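Uncharacterized protein Rv2277c (PDB 5VUG) probably hydrolyses phosphoric diesters through a glycerophosphodiester phosphodiesterase domain with a TIM-barrel fold. Local coordinates at residues Ile152-Asn157 with Met247-Lys252; His190-Gln195 with Val235-Ser240. All coordinates share one frame; numbering follows the deposited sequence.

Contact 1: Ile152-Asn157 with Met247-Lys252; sequences IVYSTN and MGFAVK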
# COMPACT_ATOMS: atom_id res chain seq x y z
N ILE A 152 -4.84 -10.41 -27.46
CA ILE A 152 -5.25 -10.27 -26.06
C ILE A 152 -5.54 -8.79 -25.82
O ILE A 152 -4.66 -7.94 -26.00
CB ILE A 152 -4.13 -10.74 -25.12
CG1 ILE A 152 -3.75 -12.20 -25.40
CG2 ILE A 152 -4.53 -10.53 -23.64
CD1 ILE A 152 -4.86 -13.20 -25.13
N VAL A 153 -6.77 -8.48 -25.41
CA VAL A 153 -7.15 -7.10 -25.12
C VAL A 153 -6.77 -6.76 -23.69
O VAL A 153 -7.15 -7.47 -22.75
CB VAL A 153 -8.65 -6.88 -25.36
CG1 VAL A 153 -9.05 -5.47 -24.94
CG2 VAL A 153 -8.98 -7.13 -26.85
N TYR A 154 -6.05 -5.65 -23.52
CA TYR A 154 -5.61 -5.15 -22.23
C TYR A 154 -6.14 -3.74 -22.01
O TYR A 154 -6.29 -2.97 -22.96
CB TYR A 154 -4.07 -5.12 -22.11
CG TYR A 154 -3.65 -4.67 -20.73
CD1 TYR A 154 -3.65 -5.57 -19.66
CD2 TYR A 154 -3.31 -3.34 -20.47
CE1 TYR A 154 -3.33 -5.16 -18.39
CE2 TYR A 154 -2.99 -2.92 -19.19
CZ TYR A 154 -2.99 -3.83 -18.15
OH TYR A 154 -2.67 -3.41 -16.88
N SER A 155 -6.41 -3.39 -20.75
CA SER A 155 -6.64 -2.00 -20.35
C SER A 155 -6.32 -1.84 -18.87
O SER A 155 -6.52 -2.76 -18.08
CB SER A 155 -8.08 -1.56 -20.62
OG SER A 155 -8.28 -0.18 -20.29
N THR A 156 -5.86 -0.64 -18.49
CA THR A 156 -5.82 -0.32 -17.07
C THR A 156 -7.21 -0.05 -16.49
O THR A 156 -7.35 -0.01 -15.26
CB THR A 156 -4.94 0.92 -16.80
OG1 THR A 156 -5.49 2.04 -17.50
CG2 THR A 156 -3.48 0.69 -17.25
N ASN A 157 -8.22 0.11 -17.33
CA ASN A 157 -9.54 0.60 -16.94
C ASN A 157 -10.52 -0.57 -16.92
O ASN A 157 -10.77 -1.20 -17.96
CB ASN A 157 -9.99 1.66 -17.95
CG ASN A 157 -11.30 2.33 -17.56
OD1 ASN A 157 -12.20 1.71 -17.00
ND2 ASN A 157 -11.40 3.62 -17.87
N MSE A 247 2.77 -11.39 -17.11
CA MSE A 247 3.75 -10.54 -17.78
C MSE A 247 4.29 -9.47 -16.85
O MSE A 247 3.52 -8.81 -16.13
CB MSE A 247 3.14 -9.88 -19.01
CG MSE A 247 4.14 -9.03 -19.83
SE MSE A 247 3.29 -8.20 -21.39
CE MSE A 247 2.39 -9.75 -22.12
N GLY A 248 5.61 -9.29 -16.86
CA GLY A 248 6.21 -8.18 -16.15
C GLY A 248 6.26 -6.95 -17.04
O GLY A 248 6.77 -7.03 -18.16
N PHE A 249 5.70 -5.83 -16.59
CA PHE A 249 5.75 -4.60 -17.36
C PHE A 249 7.03 -3.82 -17.01
O PHE A 249 7.61 -4.00 -15.93
CB PHE A 249 4.55 -3.70 -17.04
CG PHE A 249 3.20 -4.28 -17.42
CD1 PHE A 249 3.09 -5.30 -18.36
CD2 PHE A 249 2.04 -3.76 -16.85
CE1 PHE A 249 1.83 -5.80 -18.72
CE2 PHE A 249 0.79 -4.26 -17.19
CZ PHE A 249 0.69 -5.28 -18.13
N ALA A 250 7.43 -2.94 -17.92
CA ALA A 250 8.55 -2.01 -17.68
C ALA A 250 9.83 -2.75 -17.31
O ALA A 250 10.51 -2.43 -16.33
CB ALA A 250 8.18 -0.95 -16.64
N VAL A 251 10.16 -3.78 -18.10
CA VAL A 251 11.38 -4.55 -17.92
C VAL A 251 12.46 -3.85 -18.74
O VAL A 251 12.43 -3.87 -19.97
CB VAL A 251 11.18 -6.01 -18.35
CG1 VAL A 251 12.50 -6.80 -18.27
CG2 VAL A 251 10.08 -6.66 -17.48
N LYS A 252 13.40 -3.20 -18.05
CA LYS A 252 14.38 -2.31 -18.67
C LYS A 252 15.81 -2.79 -18.56
O LYS A 252 16.56 -2.72 -19.54
CB LYS A 252 14.30 -0.90 -18.05
CG LYS A 252 12.91 -0.29 -18.05
CD LYS A 252 12.91 1.08 -17.38
CE LYS A 252 11.58 1.34 -16.70
NZ LYS A 252 11.34 0.29 -15.67
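Tyr-154 and Phe-249 meet as a T-shaped aromatic pair, the edge of the phenylalanine ring turned to the face of the tyrosine. Their centroids lie 5.5 Å apart and the ring planes stand at 86°, close to perpendicular. The two strands are not neighbours in the barrel: the nearest CA atoms, those of Tyr-154 and Met-247, are 11.7 Å apart, and the gap is bridged by side chains approaching from opposite directions.

Tyr-154 leaves strand 151-154 with CB pointing toward the other segment and CG anti to the backbone N (chi1 -177°), which carries the ring out across the barrel interior. Along the ring, contact with Phe-249 is made at the far end. Tyr-154 CE1 lies 4.0 Å from Phe-249 CZ, and the next atom, Tyr-154 CZ, is 3.9 Å from Phe-249 CE2. At the tip, Tyr-154 OH comes within 3.6 Å of Phe-249 CE2, near the plane of that ring and at its edge. Trp-43 meets both rings, making the pair part of an aromatic cluster, and a bound glycerol lies about 4 Å from the Phe-249 side chain.

Both side chains lie toward the C-terminal ends of the parallel barrel strands, where TIM-barrel enzymes carry their active sites. The Phe-249 ring cannot hydrogen-bond, and the tyrosine hydroxyl has its polar partner in Arg-176 NH1. The slightly positive hydrogens of the Phe-249 edge meet the Tyr-154 ring and its electron-rich oxygen, consistent with a weakly electrostatic edge-to-face contact.

Contact 2: His190-Gln195 with Val235-Ser240; sequences HHCDPQ and VDCFRS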
# COMPACT_ATOMS: atom_id res chain seq x y z
N HIS A 190 -0.08 -12.31 2.41
CA HIS A 190 0.29 -13.66 1.99
C HIS A 190 -0.90 -14.55 1.66
O HIS A 190 -0.81 -15.77 1.73
CB HIS A 190 1.24 -14.33 3.00
CG HIS A 190 2.27 -13.40 3.56
ND1 HIS A 190 3.34 -12.94 2.83
CD2 HIS A 190 2.36 -12.82 4.79
CE1 HIS A 190 4.06 -12.12 3.58
NE2 HIS A 190 3.49 -12.03 4.77
N HIS A 191 -2.03 -13.95 1.27
CA HIS A 191 -3.20 -14.69 0.82
C HIS A 191 -3.38 -14.55 -0.69
O HIS A 191 -3.27 -13.44 -1.23
CB HIS A 191 -4.47 -14.18 1.51
CG HIS A 191 -4.55 -14.55 2.95
ND1 HIS A 191 -4.21 -13.68 3.96
CD2 HIS A 191 -4.91 -15.71 3.55
CE1 HIS A 191 -4.38 -14.28 5.13
NE2 HIS A 191 -4.80 -15.51 4.91
N CYS A 192 -3.66 -15.67 -1.34
CA CYS A 192 -3.90 -15.71 -2.78
C CYS A 192 -5.39 -15.43 -3.00
O CYS A 192 -6.20 -16.34 -3.21
CB CYS A 192 -3.44 -17.04 -3.37
SG CYS A 192 -3.43 -17.12 -5.18
N ASP A 193 -5.73 -14.14 -2.94
CA ASP A 193 -7.10 -13.67 -2.90
C ASP A 193 -7.15 -12.39 -3.74
O ASP A 193 -6.32 -11.50 -3.55
CB ASP A 193 -7.47 -13.35 -1.45
CG ASP A 193 -8.93 -12.97 -1.28
OD1 ASP A 193 -9.77 -13.45 -2.07
OD2 ASP A 193 -9.23 -12.20 -0.35
N PRO A 194 -8.10 -12.28 -4.69
CA PRO A 194 -9.08 -13.30 -5.07
C PRO A 194 -8.42 -14.50 -5.75
O PRO A 194 -7.23 -14.46 -6.05
CB PRO A 194 -10.00 -12.56 -6.04
CG PRO A 194 -9.16 -11.49 -6.62
CD PRO A 194 -8.22 -11.06 -5.51
N GLN A 195 -9.19 -15.56 -5.98
CA GLN A 195 -8.62 -16.74 -6.60
C GLN A 195 -8.19 -16.42 -8.03
O GLN A 195 -8.67 -15.46 -8.63
CB GLN A 195 -9.64 -17.88 -6.60
CG GLN A 195 -9.79 -18.56 -5.24
CD GLN A 195 -11.00 -19.46 -5.18
OE1 GLN A 195 -10.91 -20.66 -5.45
NE2 GLN A 195 -12.15 -18.88 -4.84
N VAL A 235 4.00 -15.30 -8.25
CA VAL A 235 3.85 -15.99 -9.53
C VAL A 235 3.12 -17.31 -9.33
O VAL A 235 2.17 -17.63 -10.06
CB VAL A 235 5.21 -16.18 -10.22
CG1 VAL A 235 5.06 -17.08 -11.44
CG2 VAL A 235 5.79 -14.83 -10.63
N ASP A 236 3.53 -18.08 -8.32
CA ASP A 236 2.88 -19.35 -8.04
C ASP A 236 1.41 -19.16 -7.69
O ASP A 236 0.56 -19.96 -8.10
CB ASP A 236 3.60 -20.09 -6.92
CG ASP A 236 2.84 -21.32 -6.44
OD1 ASP A 236 2.00 -21.20 -5.51
OD2 ASP A 236 3.06 -22.41 -7.01
N CYS A 237 1.08 -18.13 -6.91
CA CYS A 237 -0.32 -17.83 -6.62
C CYS A 237 -1.12 -17.63 -7.91
O CYS A 237 -2.21 -18.20 -8.07
CB CYS A 237 -0.41 -16.60 -5.71
SG CYS A 237 -2.01 -15.74 -5.72
N PHE A 238 -0.59 -16.84 -8.85
CA PHE A 238 -1.32 -16.59 -10.09
C PHE A 238 -1.45 -17.85 -10.93
O PHE A 238 -2.53 -18.12 -11.49
CB PHE A 238 -0.62 -15.50 -10.91
CG PHE A 238 -1.03 -14.09 -10.54
CD1 PHE A 238 -0.72 -13.57 -9.29
CD2 PHE A 238 -1.72 -13.29 -11.44
CE1 PHE A 238 -1.09 -12.27 -8.96
CE2 PHE A 238 -2.09 -12.00 -11.12
CZ PHE A 238 -1.78 -11.48 -9.88
N ARG A 239 -0.39 -18.66 -11.02
CA ARG A 239 -0.29 -19.65 -12.07
C ARG A 239 -0.64 -21.07 -11.66
O ARG A 239 -0.99 -21.88 -12.53
CB ARG A 239 1.12 -19.65 -12.66
CG ARG A 239 1.38 -18.44 -13.53
CD ARG A 239 2.43 -18.77 -14.54
NE ARG A 239 3.73 -18.87 -13.90
CZ ARG A 239 4.69 -19.69 -14.30
NH1 ARG A 239 5.85 -19.71 -13.65
NH2 ARG A 239 4.49 -20.49 -15.34
N SER A 240 -0.56 -21.41 -10.38
CA SER A 240 -0.66 -22.81 -9.98
C SER A 240 -2.08 -23.32 -10.21
O SER A 240 -3.04 -22.78 -9.66
CB SER A 240 -0.26 -22.98 -8.52
OG SER A 240 -0.34 -24.34 -8.16
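Cys-192, at the centre of an inverse gamma turn, brings its CA to 5.7 Å from the CA of Cys-237, which sits in the regular backbone of helix 232-239. Both CB atoms point toward the opposite segment, and Cys-192 SG is bonded to Cys-237 SG at 2.1 Å. In each cysteine SG is anti to the backbone N, with chi1 -171° in Cys-192 and 159° in Cys-237, a placement that on both sides sends the sulfur out from its own backbone toward the other. The torsion about the S-S bond is 87°, close to the relaxed value near 90° for a disulfide. That twist about the S-S bond leaves Cys-192 CB and Cys-237 CB 3.9 Å apart. Each carbon also lies near the opposite sulfur: Cys-192 CB is 3.0 Å from Cys-237 SG, the spacing set by the covalent geometry of the bridge.

The disulfide ties an irregular loop to a helix within the TIM-barrel domain. Residues 190-195 follow helix 176-189 and lead toward strand 201-205, whereas helix 232-239 precedes strand 245-249; these two strands pair in parallel in the barrel sheet. The cross-link therefore joins the connection before one strand to the helix before its neighbour. A cis peptide bond precedes Pro-194, and the carbonyls of Pro-194 and Gln-195 both accept hydrogen bonds from Arg-182, fastening the loop to helix 176-189.

On the helix side, Cys-237 also packs against Arg-182 and Met-186. The CB of Phe-238 is directed away from the loop, and its ring makes a cation-pi contact with Arg-182 and an edge-to-face contact with Trp-230.

How the contacts relate
Contact 1 belongs to the core, its centre about 4 Å from the centre of the chain, whereas contact 2 lies out at the periphery, about 22 Å from that centre and partly buried. They share no segment, yet helix 232-239 of contact 2 is followed in the chain by strand 245-249 of contact 1, and contact 2 as a whole is nested in the loop closed by contact 1. Their centres are about 18 Å apart and their nearest atoms about 7 Å, without touching. The chemistry changes with place: inside the barrel, aromatic rings pack without a covalent tie across non-adjacent strands, while outside it a single S-S bond fastens a loop to a helix.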